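PDB 2RIH: conserved protein with 2 CBS domains from Pyrobaculum aerophilum, which binds AMP through a pair of CBS domains (a Bateman module) and may act as an adenine-nucleotide sensor, though its physiological role is not established. Local coordinates for residues T29-K33 against N34-L38; A52-E56 against R57-R61; G115-I119 against R120-F124. All coordinates share one frame; numbering follows the deposited sequence.

Contact 1 (T29-K33 against N34-L38). With SO4 (sulfate ion), chain H; SO4 (sulfate ion), chain D.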
ATOM      1  N   THR A  29     -11.218   9.782   5.570  1.00 23.55           N
ATOM      2  CA  THR A  29     -10.825  11.155   5.910  1.00 23.52           C
ATOM      3  C   THR A  29      -9.622  11.170   6.855  1.00 24.44           C
ATOM      4  O   THR A  29      -8.636  11.891   6.619  1.00 22.02           O
ATOM      5  CB  THR A  29     -12.009  11.929   6.532  1.00 23.88           C
ATOM      6  OG1 THR A  29     -13.075  12.007   5.573  1.00 25.41           O
ATOM      7  CG2 THR A  29     -11.598  13.346   6.974  1.00 24.50           C
ATOM      8  N   GLU A  30      -9.680  10.347   7.898  1.00 22.62           N
ATOM      9  CA  GLU A  30      -8.596  10.298   8.872  1.00 23.98           C
ATOM     10  C   GLU A  30      -7.311   9.730   8.282  1.00 22.73           C
ATOM     11  O   GLU A  30      -6.226  10.228   8.566  1.00 22.46           O
ATOM     12  CB  GLU A  30      -9.010   9.515  10.117  1.00 23.35           C
ATOM     13  CG  GLU A  30     -10.163  10.132  10.877  1.00 26.50           C
ATOM     14  CD  GLU A  30      -9.970  11.601  11.192  1.00 27.73           C
ATOM     15  OE1 GLU A  30     -10.908  12.386  10.948  1.00 29.74           O
ATOM     16  OE2 GLU A  30      -8.886  11.967  11.680  1.00 29.61           O
ATOM     17  N   LEU A  31      -7.436   8.697   7.455  1.00 23.72           N
ATOM     18  CA  LEU A  31      -6.276   8.130   6.759  1.00 22.50           C
ATOM     19  C   LEU A  31      -5.644   9.133   5.784  1.00 23.42           C
ATOM     20  O   LEU A  31      -4.417   9.268   5.729  1.00 21.40           O
ATOM     21  CB  LEU A  31      -6.669   6.863   6.002  1.00 23.15           C
ATOM     22  CG  LEU A  31      -6.943   5.592   6.814  1.00 22.12           C
ATOM     23  CD1 LEU A  31      -7.330   4.475   5.852  1.00 19.82           C
ATOM     24  CD2 LEU A  31      -5.732   5.202   7.672  1.00 17.49           C
ATOM     25  N   ALA A  32      -6.480   9.823   5.011  1.00 24.23           N
ATOM     26  CA  ALA A  32      -6.007  10.832   4.056  1.00 26.55           C
ATOM     27  C   ALA A  32      -5.233  11.942   4.771  1.00 26.60           C
ATOM     28  O   ALA A  32      -4.156  12.335   4.333  1.00 25.87           O
ATOM     29  CB  ALA A  32      -7.186  11.432   3.277  1.00 26.19           C
ATOM     30  N   LYS A  33      -5.810  12.424   5.871  1.00 27.11           N
ATOM     31  CA  LYS A  33      -5.223  13.455   6.735  1.00 28.69           C
ATOM     32  C   LYS A  33      -3.844  13.084   7.303  1.00 28.40           C
ATOM     33  O   LYS A  33      -2.911  13.888   7.276  1.00 28.31           O
ATOM     34  CB  LYS A  33      -6.216  13.727   7.871  1.00 30.34           C
ATOM     35  CG  LYS A  33      -5.748  14.609   9.018  1.00 32.85           C
ATOM     36  CD  LYS A  33      -6.941  14.853   9.942  1.00 33.95           C
ATOM     37  CE  LYS A  33      -6.560  14.950  11.402  1.00 36.07           C
ATOM     38  NZ  LYS A  33      -7.770  14.710  12.264  1.00 37.10           N
ATOM     39  N   ASN A  34      -3.725  11.861   7.806  1.00 27.24           N
ATOM     40  CA  ASN A  34      -2.487  11.382   8.415  1.00 26.82           C
ATOM     41  C   ASN A  34      -1.490  10.769   7.434  1.00 26.53           C
ATOM     42  O   ASN A  34      -0.360  10.438   7.816  1.00 25.74           O
ATOM     43  CB  ASN A  34      -2.825  10.407   9.541  1.00 26.86           C
ATOM     44  CG  ASN A  34      -3.424  11.113  10.734  1.00 29.48           C
ATOM     45  OD1 ASN A  34      -2.695  11.615  11.594  1.00 32.37           O
ATOM     46  ND2 ASN A  34      -4.749  11.186  10.783  1.00 25.93           N
ATOM     47  N   ARG A  35      -1.910  10.638   6.174  1.00 26.75           N
ATOM     48  CA  ARG A  35      -1.072  10.120   5.089  1.00 27.02           C
ATOM     49  C   ARG A  35      -0.537   8.723   5.381  1.00 25.76           C
ATOM     50  O   ARG A  35       0.650   8.438   5.182  1.00 23.03           O
ATOM     51  CB  ARG A  35       0.072  11.099   4.770  1.00 30.85           C
ATOM     52  CG  ARG A  35      -0.402  12.533   4.592  1.00 31.34           C
ATOM     53  CD  ARG A  35       0.267  13.253   3.427  1.00 33.43           C
ATOM     54  NE  ARG A  35      -0.616  14.313   2.927  1.00 35.34           N
ATOM     55  CZ  ARG A  35      -0.782  14.645   1.647  1.00 35.61           C
ATOM     56  NH1 ARG A  35      -0.144  13.998   0.670  1.00 37.41           N
ATOM     57  NH2 ARG A  35      -1.619  15.624   1.336  1.00 36.03           N
ATOM     58  N   VAL A  36      -1.428   7.861   5.870  1.00 24.34           N
ATOM     59  CA  VAL A  36      -1.114   6.459   6.133  1.00 23.86           C
ATOM     60  C   VAL A  36      -2.257   5.622   5.570  1.00 21.67           C
ATOM     61  O   VAL A  36      -3.291   6.164   5.183  1.00 20.78           O
ATOM     62  CB  VAL A  36      -0.872   6.167   7.635  1.00 24.31           C
ATOM     63  CG1 VAL A  36       0.396   6.887   8.111  1.00 25.28           C
ATOM     64  CG2 VAL A  36      -2.105   6.545   8.497  1.00 22.33           C
ATOM     65  N   GLY A  37      -2.069   4.311   5.524  1.00 21.19           N
ATOM     66  CA  GLY A  37      -2.983   3.438   4.794  1.00 23.54           C
ATOM     67  C   GLY A  37      -3.815   2.464   5.592  1.00 21.97           C
ATOM     68  O   GLY A  37      -4.631   1.751   5.008  1.00 23.05           O
ATOM     69  N   LEU A  38      -3.612   2.409   6.907  1.00 24.27           N
ATOM     70  CA  LEU A  38      -4.409   1.528   7.763  1.00 23.62           C
ATOM     71  C   LEU A  38      -4.935   2.221   9.015  1.00 23.44           C
ATOM     72  O   LEU A  38      -4.174   2.859   9.757  1.00 24.26           O
ATOM     73  CB  LEU A  38      -3.629   0.267   8.155  1.00 25.02           C
ATOM     74  CG  LEU A  38      -4.482  -0.803   8.846  1.00 24.44           C
ATOM     75  CD1 LEU A  38      -4.513  -2.099   8.052  1.00 26.54           C
ATOM     76  CD2 LEU A  38      -4.037  -1.039  10.287  1.00 27.92           C
TER
HETATM   77  S   SO4 H 141       0.657  10.277   0.538  1.00 55.65           S
HETATM   78  O1  SO4 H 141       0.110  10.236  -0.821  1.00 57.04           O
HETATM   79  O2  SO4 H 141       1.421   9.069   0.836  1.00 55.84           O
HETATM   80  O3  SO4 H 141       1.550  11.427   0.659  1.00 56.10           O
HETATM   81  O4  SO4 H 141      -0.444  10.382   1.486  1.00 55.07           O
HETATM   82  S   SO4 D 140       1.717   3.543   4.689  1.00 28.55           S
HETATM   83  O1  SO4 D 140       2.294   2.411   3.987  1.00 27.97           O
HETATM   84  O2  SO4 D 140       2.641   3.994   5.721  1.00 33.64           O
HETATM   85  O3  SO4 D 140       1.508   4.641   3.768  1.00 29.03           O
HETATM   86  O4  SO4 D 140       0.454   3.165   5.288  1.00 28.79           O
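Asn34 turns the edge of its carboxamide to Glu30: Glu30 O lies only 5° out of the amide plane and takes a bond from Asn34 ND2 at 2.8 Å. The same oxygen accepts from the backbone Asn34 N at 3.1 Å, and the two donors come from opposite faces of the carbonyl plane, so one side chain and one backbone group together grip this last-turn carbonyl. The other flat group, the Arg35 guanidinium, meets its sulfate at the edge, NH1 reaching O3 of the chain H ion at 3.1 Å with that oxygen in plane. Glu30 is held on its own side of the turn by a salt bridge from Lys33 NZ to OE2 on the syn lone pair. Beyond Asn34 the helix ends at Arg35, whose phi is positive (58°). The weak bonds Val36 N to Leu31 O (3.3 Å) and Arg35 N to Ala32 O (3.4 Å) match the pattern of a Schellman motif. The chain then doubles back beneath Leu31, which, with CG anti to the carbonyl carbon (chi1 -73°), sets CD2 3.4 Å from Leu38 C and 4.0 Å from Val36 CG2. Without these methyls, as with an alanine here, the run from Val36 to Leu38 would probably lose its apolar backing and a gap would open beside it. Gly37 N donates to O4 of the chain D sulfate at 2.8 Å; Gly37 and Leu38 are AMP-binding residues, so the ion probably marks part of a nucleotide site. The turn thus delivers helix 24-34 into strand 38-43, with Val16 of strand 16-19 against Glu30, Asn34 and Val36, and helix residues Leu60 and Ala64 of the second subunit packed on the Leu31 and Ala32 side.

Contact 2 (A52-E56 against R57-R61). With SO4 (sulfate ion), chain C; SO4 (sulfate ion), chain F.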
ATOM      1  N   ALA A  52     -10.901  -4.230  14.900  1.00 21.30           N
ATOM      2  CA  ALA A  52     -10.902  -4.394  13.460  1.00 20.67           C
ATOM      3  C   ALA A  52      -9.947  -3.416  12.824  1.00 20.07           C
ATOM      4  O   ALA A  52      -9.509  -2.458  13.468  1.00 23.15           O
ATOM      5  CB  ALA A  52     -12.317  -4.188  12.906  1.00 20.24           C
ATOM      6  N   VAL A  53      -9.630  -3.665  11.559  1.00 20.30           N
ATOM      7  CA  VAL A  53      -8.826  -2.757  10.760  1.00 21.03           C
ATOM      8  C   VAL A  53      -9.491  -2.504   9.410  1.00 22.63           C
ATOM      9  O   VAL A  53     -10.168  -3.381   8.856  1.00 20.31           O
ATOM     10  CB  VAL A  53      -7.374  -3.278  10.562  1.00 22.72           C
ATOM     11  CG1 VAL A  53      -6.685  -3.416  11.915  1.00 22.60           C
ATOM     12  CG2 VAL A  53      -7.336  -4.615   9.781  1.00 21.43           C
ATOM     13  N   VAL A  54      -9.303  -1.284   8.913  1.00 21.83           N
ATOM     14  CA  VAL A  54      -9.744  -0.876   7.592  1.00 22.03           C
ATOM     15  C   VAL A  54      -8.572  -0.199   6.898  1.00 22.41           C
ATOM     16  O   VAL A  54      -8.040   0.793   7.396  1.00 22.17           O
ATOM     17  CB  VAL A  54     -10.925   0.124   7.661  1.00 21.85           C
ATOM     18  CG1 VAL A  54     -11.381   0.517   6.255  1.00 21.15           C
ATOM     19  CG2 VAL A  54     -12.078  -0.471   8.446  1.00 20.74           C
ATOM     20  N   SER A  55      -8.146  -0.750   5.766  1.00 23.48           N
ATOM     21  CA  SER A  55      -7.087  -0.127   4.989  1.00 22.97           C
ATOM     22  C   SER A  55      -7.654   0.530   3.741  1.00 22.44           C
ATOM     23  O   SER A  55      -8.813   0.315   3.373  1.00 21.12           O
ATOM     24  CB  SER A  55      -6.024  -1.147   4.605  1.00 23.86           C
ATOM     25  OG  SER A  55      -6.568  -2.120   3.747  1.00 26.91           O
ATOM     26  N   GLU A  56      -6.822   1.348   3.113  1.00 22.18           N
ATOM     27  CA  GLU A  56      -7.126   1.958   1.827  1.00 22.97           C
ATOM     28  C   GLU A  56      -7.505   0.907   0.781  1.00 21.70           C
ATOM     29  O   GLU A  56      -8.261   1.192  -0.152  1.00 20.22           O
ATOM     30  CB  GLU A  56      -5.928   2.785   1.348  1.00 24.38           C
ATOM     31  CG  GLU A  56      -4.652   2.005   1.153  1.00 25.79           C
ATOM     32  CD  GLU A  56      -3.446   2.898   0.964  1.00 27.56           C
ATOM     33  OE1 GLU A  56      -2.356   2.508   1.408  1.00 29.84           O
ATOM     34  OE2 GLU A  56      -3.581   3.988   0.386  1.00 31.03           O
ATOM     35  N   ARG A  57      -6.975  -0.303   0.940  1.00 21.50           N
ATOM     36  CA  ARG A  57      -7.349  -1.412   0.081  1.00 22.58           C
ATOM     37  C   ARG A  57      -8.805  -1.843   0.253  1.00 22.09           C
ATOM     38  O   ARG A  57      -9.469  -2.205  -0.721  1.00 24.07           O
ATOM     39  CB  ARG A  57      -6.431  -2.605   0.310  1.00 22.47           C
ATOM     40  CG  ARG A  57      -6.756  -3.732  -0.643  1.00 25.20           C
ATOM     41  CD  ARG A  57      -5.532  -4.473  -1.096  1.00 28.40           C
ATOM     42  NE  ARG A  57      -4.607  -3.592  -1.801  1.00 29.97           N
ATOM     43  CZ  ARG A  57      -3.502  -4.015  -2.402  1.00 29.31           C
ATOM     44  NH1 ARG A  57      -3.197  -5.307  -2.414  1.00 30.63           N
ATOM     45  NH2 ARG A  57      -2.709  -3.142  -2.993  1.00 29.12           N
ATOM     46  N   ASP A  58      -9.292  -1.821   1.491  1.00 21.75           N
ATOM     47  CA  ASP A  58     -10.691  -2.138   1.768  1.00 21.79           C
ATOM     48  C   ASP A  58     -11.602  -1.040   1.219  1.00 20.17           C
ATOM     49  O   ASP A  58     -12.676  -1.313   0.680  1.00 19.54           O
ATOM     50  CB  ASP A  58     -10.916  -2.315   3.272  1.00 21.17           C
ATOM     51  CG  ASP A  58     -10.120  -3.478   3.851  1.00 23.02           C
ATOM     52  OD1 ASP A  58     -10.213  -4.616   3.324  1.00 23.39           O
ATOM     53  OD2 ASP A  58      -9.405  -3.252   4.843  1.00 22.84           O
ATOM     54  N   ILE A  59     -11.164   0.204   1.365  1.00 19.19           N
ATOM     55  CA  ILE A  59     -11.887   1.347   0.813  1.00 20.41           C
ATOM     56  C   ILE A  59     -11.917   1.273  -0.722  1.00 21.12           C
ATOM     57  O   ILE A  59     -12.936   1.589  -1.351  1.00 20.75           O
ATOM     58  CB  ILE A  59     -11.267   2.667   1.327  1.00 20.43           C
ATOM     59  CG1 ILE A  59     -11.577   2.815   2.828  1.00 20.67           C
ATOM     60  CG2 ILE A  59     -11.778   3.874   0.507  1.00 19.55           C
ATOM     61  CD1 ILE A  59     -10.683   3.776   3.585  1.00 20.44           C
ATOM     62  N   LEU A  60     -10.801   0.846  -1.317  1.00 21.03           N
ATOM     63  CA  LEU A  60     -10.708   0.656  -2.758  1.00 22.79           C
ATOM     64  C   LEU A  60     -11.802  -0.309  -3.236  1.00 21.67           C
ATOM     65  O   LEU A  60     -12.516  -0.029  -4.201  1.00 19.98           O
ATOM     66  CB  LEU A  60      -9.318   0.099  -3.118  1.00 23.14           C
ATOM     67  CG  LEU A  60      -8.931  -0.062  -4.587  1.00 24.43           C
ATOM     68  CD1 LEU A  60      -8.514   1.276  -5.160  1.00 23.52           C
ATOM     69  CD2 LEU A  60      -7.779  -1.070  -4.737  1.00 26.78           C
ATOM     70  N   ARG A  61     -11.909  -1.448  -2.553  1.00 22.20           N
ATOM     71  CA  ARG A  61     -12.919  -2.459  -2.874  0.50 23.30           C
ATOM     72  C   ARG A  61     -14.336  -1.902  -2.720  1.00 22.82           C
ATOM     73  O   ARG A  61     -15.226  -2.213  -3.520  1.00 23.56           O
ATOM     74  CB  ARG A  61     -12.734  -3.701  -1.995  0.50 24.35           C
ATOM     75  CG  ARG A  61     -13.821  -4.762  -2.176  0.50 26.81           C
ATOM     76  CD  ARG A  61     -13.587  -5.994  -1.301  0.50 28.55           C
ATOM     77  NE  ARG A  61     -13.261  -5.640   0.078  0.50 30.60           N
ATOM     78  CZ  ARG A  61     -14.130  -5.200   0.985  0.50 31.84           C
ATOM     79  NH1 ARG A  61     -13.698  -4.908   2.207  0.50 31.01           N
ATOM     80  NH2 ARG A  61     -15.420  -5.039   0.687  0.50 32.93           N
TER
HETATM   81  S   SO4 C 139      -3.071  -3.577   3.372  1.00 28.29           S
HETATM   82  O1  SO4 C 139      -2.433  -4.488   2.430  1.00 27.50           O
HETATM   83  O2  SO4 C 139      -2.398  -3.697   4.666  1.00 27.88           O
HETATM   84  O3  SO4 C 139      -2.948  -2.191   2.931  1.00 28.52           O
HETATM   85  O4  SO4 C 139      -4.464  -3.948   3.481  1.00 28.73           O
HETATM   86  S   SO4 F 139       0.952  -4.085  -3.968  1.00 26.48           S
HETATM   87  O1  SO4 F 139       0.790  -3.345  -5.214  1.00 27.73           O
HETATM   88  O2  SO4 F 139       1.860  -5.200  -4.172  1.00 30.11           O
HETATM   89  O3  SO4 F 139       1.511  -3.220  -2.953  1.00 29.20           O
HETATM   90  O4  SO4 F 139      -0.337  -4.587  -3.544  1.00 26.89           O
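Ser55 and Asp58 form a capping box where strand 50-55 runs into helix 56-64, the two short segments meeting at 68°. Its strong half is nearly straight: Ser55 N points at Asp58 OD2 over 2.9 Å with an N-H...O angle of 179°, on the anti side of the carboxylate. The reverse half, Arg57 N to Ser55 OG at 3.4 Å, is weak. Ser55 O adds a bond from Ile59 N at 3.1 Å. Beside this, buried Val54 CG1 meets Ile59 CG1 at 4.1 Å, the two side chains crossing at about a right angle, with Val27 of helix 24-34 touching both.

The looser side is the polar one, where Ser55 and Arg57 are partly exposed. With OG between the backbone N and the carbonyl carbon (chi1 65°), Ser55 turns its hydroxyl to the chain C sulfate and donates to O4 at 2.8 Å. Arg57 leads away from the box and presents its guanidinium edge to O4 of the chain F sulfate, NH2 at 2.8 Å and NH1 more weakly, while its NE pairs with Glu56 of the second subunit.

Asp58 OD1 accepts from Asn78, so both carboxylate oxygens are engaged. Ser55 and Asp58 bind one AMP and Arg57 another; the hydroxyl and guanidinium donors that hold sulfate here are consistent with seats for nucleotide phosphate.

Contact 3 (G115-I119 against R120-F124). With SO4 (sulfate ion), chain D.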
ATOM      1  N   GLY A 115       0.702   1.131  17.972  1.00 21.55           N
ATOM      2  CA  GLY A 115       0.884   1.739  16.680  1.00 21.89           C
ATOM      3  C   GLY A 115       0.520   0.794  15.569  1.00 23.29           C
ATOM      4  O   GLY A 115      -0.055  -0.290  15.801  1.00 20.80           O
ATOM      5  N   VAL A 116       0.846   1.240  14.361  1.00 22.12           N
ATOM      6  CA  VAL A 116       0.685   0.465  13.152  1.00 23.36           C
ATOM      7  C   VAL A 116       2.013   0.529  12.396  1.00 24.24           C
ATOM      8  O   VAL A 116       2.563   1.609  12.154  1.00 24.18           O
ATOM      9  CB  VAL A 116      -0.460   1.020  12.273  1.00 23.23           C
ATOM     10  CG1 VAL A 116      -0.485   0.316  10.892  1.00 23.82           C
ATOM     11  CG2 VAL A 116      -1.797   0.881  12.994  1.00 21.01           C
ATOM     12  N   LEU A 117       2.521  -0.641  12.048  1.00 23.41           N
ATOM     13  CA  LEU A 117       3.761  -0.774  11.312  1.00 25.14           C
ATOM     14  C   LEU A 117       3.422  -1.077   9.852  1.00 26.11           C
ATOM     15  O   LEU A 117       2.573  -1.918   9.563  1.00 25.75           O
ATOM     16  CB  LEU A 117       4.585  -1.909  11.923  1.00 25.43           C
ATOM     17  CG  LEU A 117       6.041  -2.079  11.501  1.00 27.13           C
ATOM     18  CD1 LEU A 117       6.909  -0.965  12.093  1.00 25.45           C
ATOM     19  CD2 LEU A 117       6.557  -3.455  11.932  1.00 26.50           C
ATOM     20  N   SER A 118       4.088  -0.372   8.945  1.00 25.28           N
ATOM     21  CA  SER A 118       3.903  -0.547   7.528  1.00 25.80           C
ATOM     22  C   SER A 118       5.081  -1.296   6.908  1.00 26.11           C
ATOM     23  O   SER A 118       6.170  -1.340   7.467  1.00 20.80           O
ATOM     24  CB  SER A 118       3.790   0.822   6.861  1.00 27.02           C
ATOM     25  OG  SER A 118       3.829   0.688   5.467  1.00 28.37           O
ATOM     26  N   ILE A 119       4.842  -1.857   5.727  1.00 26.01           N
ATOM     27  CA  ILE A 119       5.892  -2.438   4.911  1.00 27.63           C
ATOM     28  C   ILE A 119       6.955  -1.370   4.527  1.00 27.19           C
ATOM     29  O   ILE A 119       8.138  -1.680   4.369  1.00 24.49           O
ATOM     30  CB  ILE A 119       5.276  -3.125   3.668  1.00 27.99           C
ATOM     31  CG1 ILE A 119       6.284  -4.065   3.013  1.00 28.00           C
ATOM     32  CG2 ILE A 119       4.744  -2.089   2.659  1.00 28.45           C
ATOM     33  CD1 ILE A 119       5.626  -5.060   2.078  1.00 29.43           C
ATOM     34  N   ARG A 120       6.534  -0.113   4.418  1.00 26.50           N
ATOM     35  CA  ARG A 120       7.465   1.021   4.228  1.00 28.57           C
ATOM     36  C   ARG A 120       8.500   1.132   5.331  1.00 28.24           C
ATOM     37  O   ARG A 120       9.654   1.497   5.073  1.00 29.29           O
ATOM     38  CB  ARG A 120       6.715   2.341   4.259  1.00 30.41           C
ATOM     39  CG  ARG A 120       6.198   2.848   2.970  1.00 32.45           C
ATOM     40  CD  ARG A 120       5.258   4.012   3.273  1.00 34.09           C
ATOM     41  NE  ARG A 120       5.344   5.019   2.245  1.00 36.99           N
ATOM     42  CZ  ARG A 120       4.379   5.387   1.419  1.00 35.19           C
ATOM     43  NH1 ARG A 120       3.154   4.876   1.466  1.00 35.27           N
ATOM     44  NH2 ARG A 120       4.672   6.315   0.538  1.00 38.32           N
ATOM     45  N   ASP A 121       8.067   0.874   6.563  1.00 26.92           N
ATOM     46  CA  ASP A 121       8.931   0.997   7.741  1.00 27.07           C
ATOM     47  C   ASP A 121      10.019  -0.073   7.786  1.00 28.26           C
ATOM     48  O   ASP A 121      11.106   0.148   8.340  1.00 28.18           O
ATOM     49  CB  ASP A 121       8.097   0.913   9.022  1.00 27.30           C
ATOM     50  CG  ASP A 121       7.057   2.017   9.124  1.00 29.28           C
ATOM     51  OD1 ASP A 121       7.436   3.210   9.023  1.00 29.56           O
ATOM     52  OD2 ASP A 121       5.859   1.693   9.336  1.00 29.20           O
ATOM     53  N   LEU A 122       9.724  -1.232   7.204  1.00 27.75           N
ATOM     54  CA  LEU A 122      10.608  -2.385   7.285  1.00 26.45           C
ATOM     55  C   LEU A 122      11.550  -2.538   6.102  1.00 27.41           C
ATOM     56  O   LEU A 122      12.623  -3.131   6.231  1.00 29.06           O
ATOM     57  CB  LEU A 122       9.769  -3.662   7.364  1.00 25.59           C
ATOM     58  CG  LEU A 122       8.868  -3.866   8.572  1.00 25.64           C
ATOM     59  CD1 LEU A 122       8.051  -5.128   8.393  1.00 23.95           C
ATOM     60  CD2 LEU A 122       9.695  -3.921   9.847  1.00 26.96           C
ATOM     61  N   CYS A 123      11.145  -2.027   4.946  1.00 27.00           N
ATOM     62  CA  CYS A 123      11.749  -2.466   3.694  1.00 28.09           C
ATOM     63  C   CYS A 123      12.690  -1.487   3.003  1.00 29.07           C
ATOM     64  O   CYS A 123      13.211  -1.800   1.934  1.00 28.08           O
ATOM     65  CB  CYS A 123      10.634  -2.896   2.750  1.00 26.87           C
ATOM     66  SG  CYS A 123       9.682  -4.238   3.448  1.00 27.60           S
ATOM     67  N   PHE A 124      12.927  -0.327   3.616  1.00 31.80           N
ATOM     68  CA  PHE A 124      13.820   0.678   3.026  1.00 32.68           C
ATOM     69  C   PHE A 124      15.252   0.674   3.602  1.00 34.03           C
ATOM     70  O   PHE A 124      16.228   0.640   2.845  1.00 36.19           O
ATOM     71  CB  PHE A 124      13.202   2.076   3.151  1.00 33.64           C
ATOM     72  CG  PHE A 124      12.002   2.320   2.251  1.00 33.19           C
ATOM     73  CD1 PHE A 124      11.783   1.574   1.093  1.00 34.20           C
ATOM     74  CD2 PHE A 124      11.122   3.355   2.542  1.00 33.84           C
ATOM     75  CE1 PHE A 124      10.682   1.830   0.273  1.00 34.02           C
ATOM     76  CE2 PHE A 124      10.025   3.627   1.718  1.00 34.84           C
ATOM     77  CZ  PHE A 124       9.806   2.856   0.585  1.00 34.94           C
TER
HETATM   78  S   SO4 D 140       1.717   3.543   4.689  1.00 28.55           S
HETATM   79  O1  SO4 D 140       2.294   2.411   3.987  1.00 27.97           O
HETATM   80  O2  SO4 D 140       2.641   3.994   5.721  1.00 33.64           O
HETATM   81  O3  SO4 D 140       1.508   4.641   3.768  1.00 29.03           O
HETATM   82  O4  SO4 D 140       0.454   3.165   5.288  1.00 28.79           O
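Ser118 and Asp121 make a capping box at the start of the short, weakly bonded helix 119-123, just where strand 113-118 of the second CBS domain ends. In the first shell, Ser118 N donates to Asp121 OD2 at 2.7 Å, meeting the oxygen on its anti side. In return Arg120 N donates to Ser118 OG at 3.0 Å with an N-H...O angle of 153°. That hydroxyl lies opposite the backbone nitrogen about the side-chain bond (chi1 170°), a setting that lets it cap the helix and also give its own hydrogen to O1 of the chain D sulfate at 2.7 Å. Arg120 runs alongside the same ion, CD 3.4 Å from O1, which lies in plane at the guanidinium edge, while NH1 makes a weak bond to O3 at 2.8 Å, met obliquely. Ser118, Arg120 and Asp121 all bind AMP, so the helix start serves as one wall of that site, and the sulfate probably stands for an anionic part of the nucleotide.

The second shell steadies these groups. Asp121 OD1 is tied to Lys12 by a salt bridge, and Arg120 NE is bonded to Asn100 of the second subunit. Behind the carboxylate, Leu117 lays CD1 against Asp121 CB at 3.8 Å and sets CD2 the same distance from Leu122 CD2, the leucines crossing at about a right angle and both touching helix 89-99. Right after Leu122 the chain is locked to its partner: Cys123 SG, disulfide-bonded to Cys123 of the second subunit, rests 3.4 Å from Ile119 CG1.

Along the chain the contacts follow one another without overlap, contacts 1 and 2 within the first CBS domain and contact 3 within the second. Contacts 1 and 2 have centres about 11 Å apart and are joined directly, a probable hydrogen bond running from Glu56 N to Gly37 O at 2.9 Å. Contact 3 is centred about 15 Å from contact 1, which it meets through Leu38 and Val116, and about 17 Å from contact 2, which it does not touch. Contacts 2 and 3 are equivalent strand-to-helix junctions of the two domains. Contacts 1 and 3 share the chain D sulfate, also bonded to Arg57 of the second subunit, consistent with AMP sites that draw on both domains and both chains.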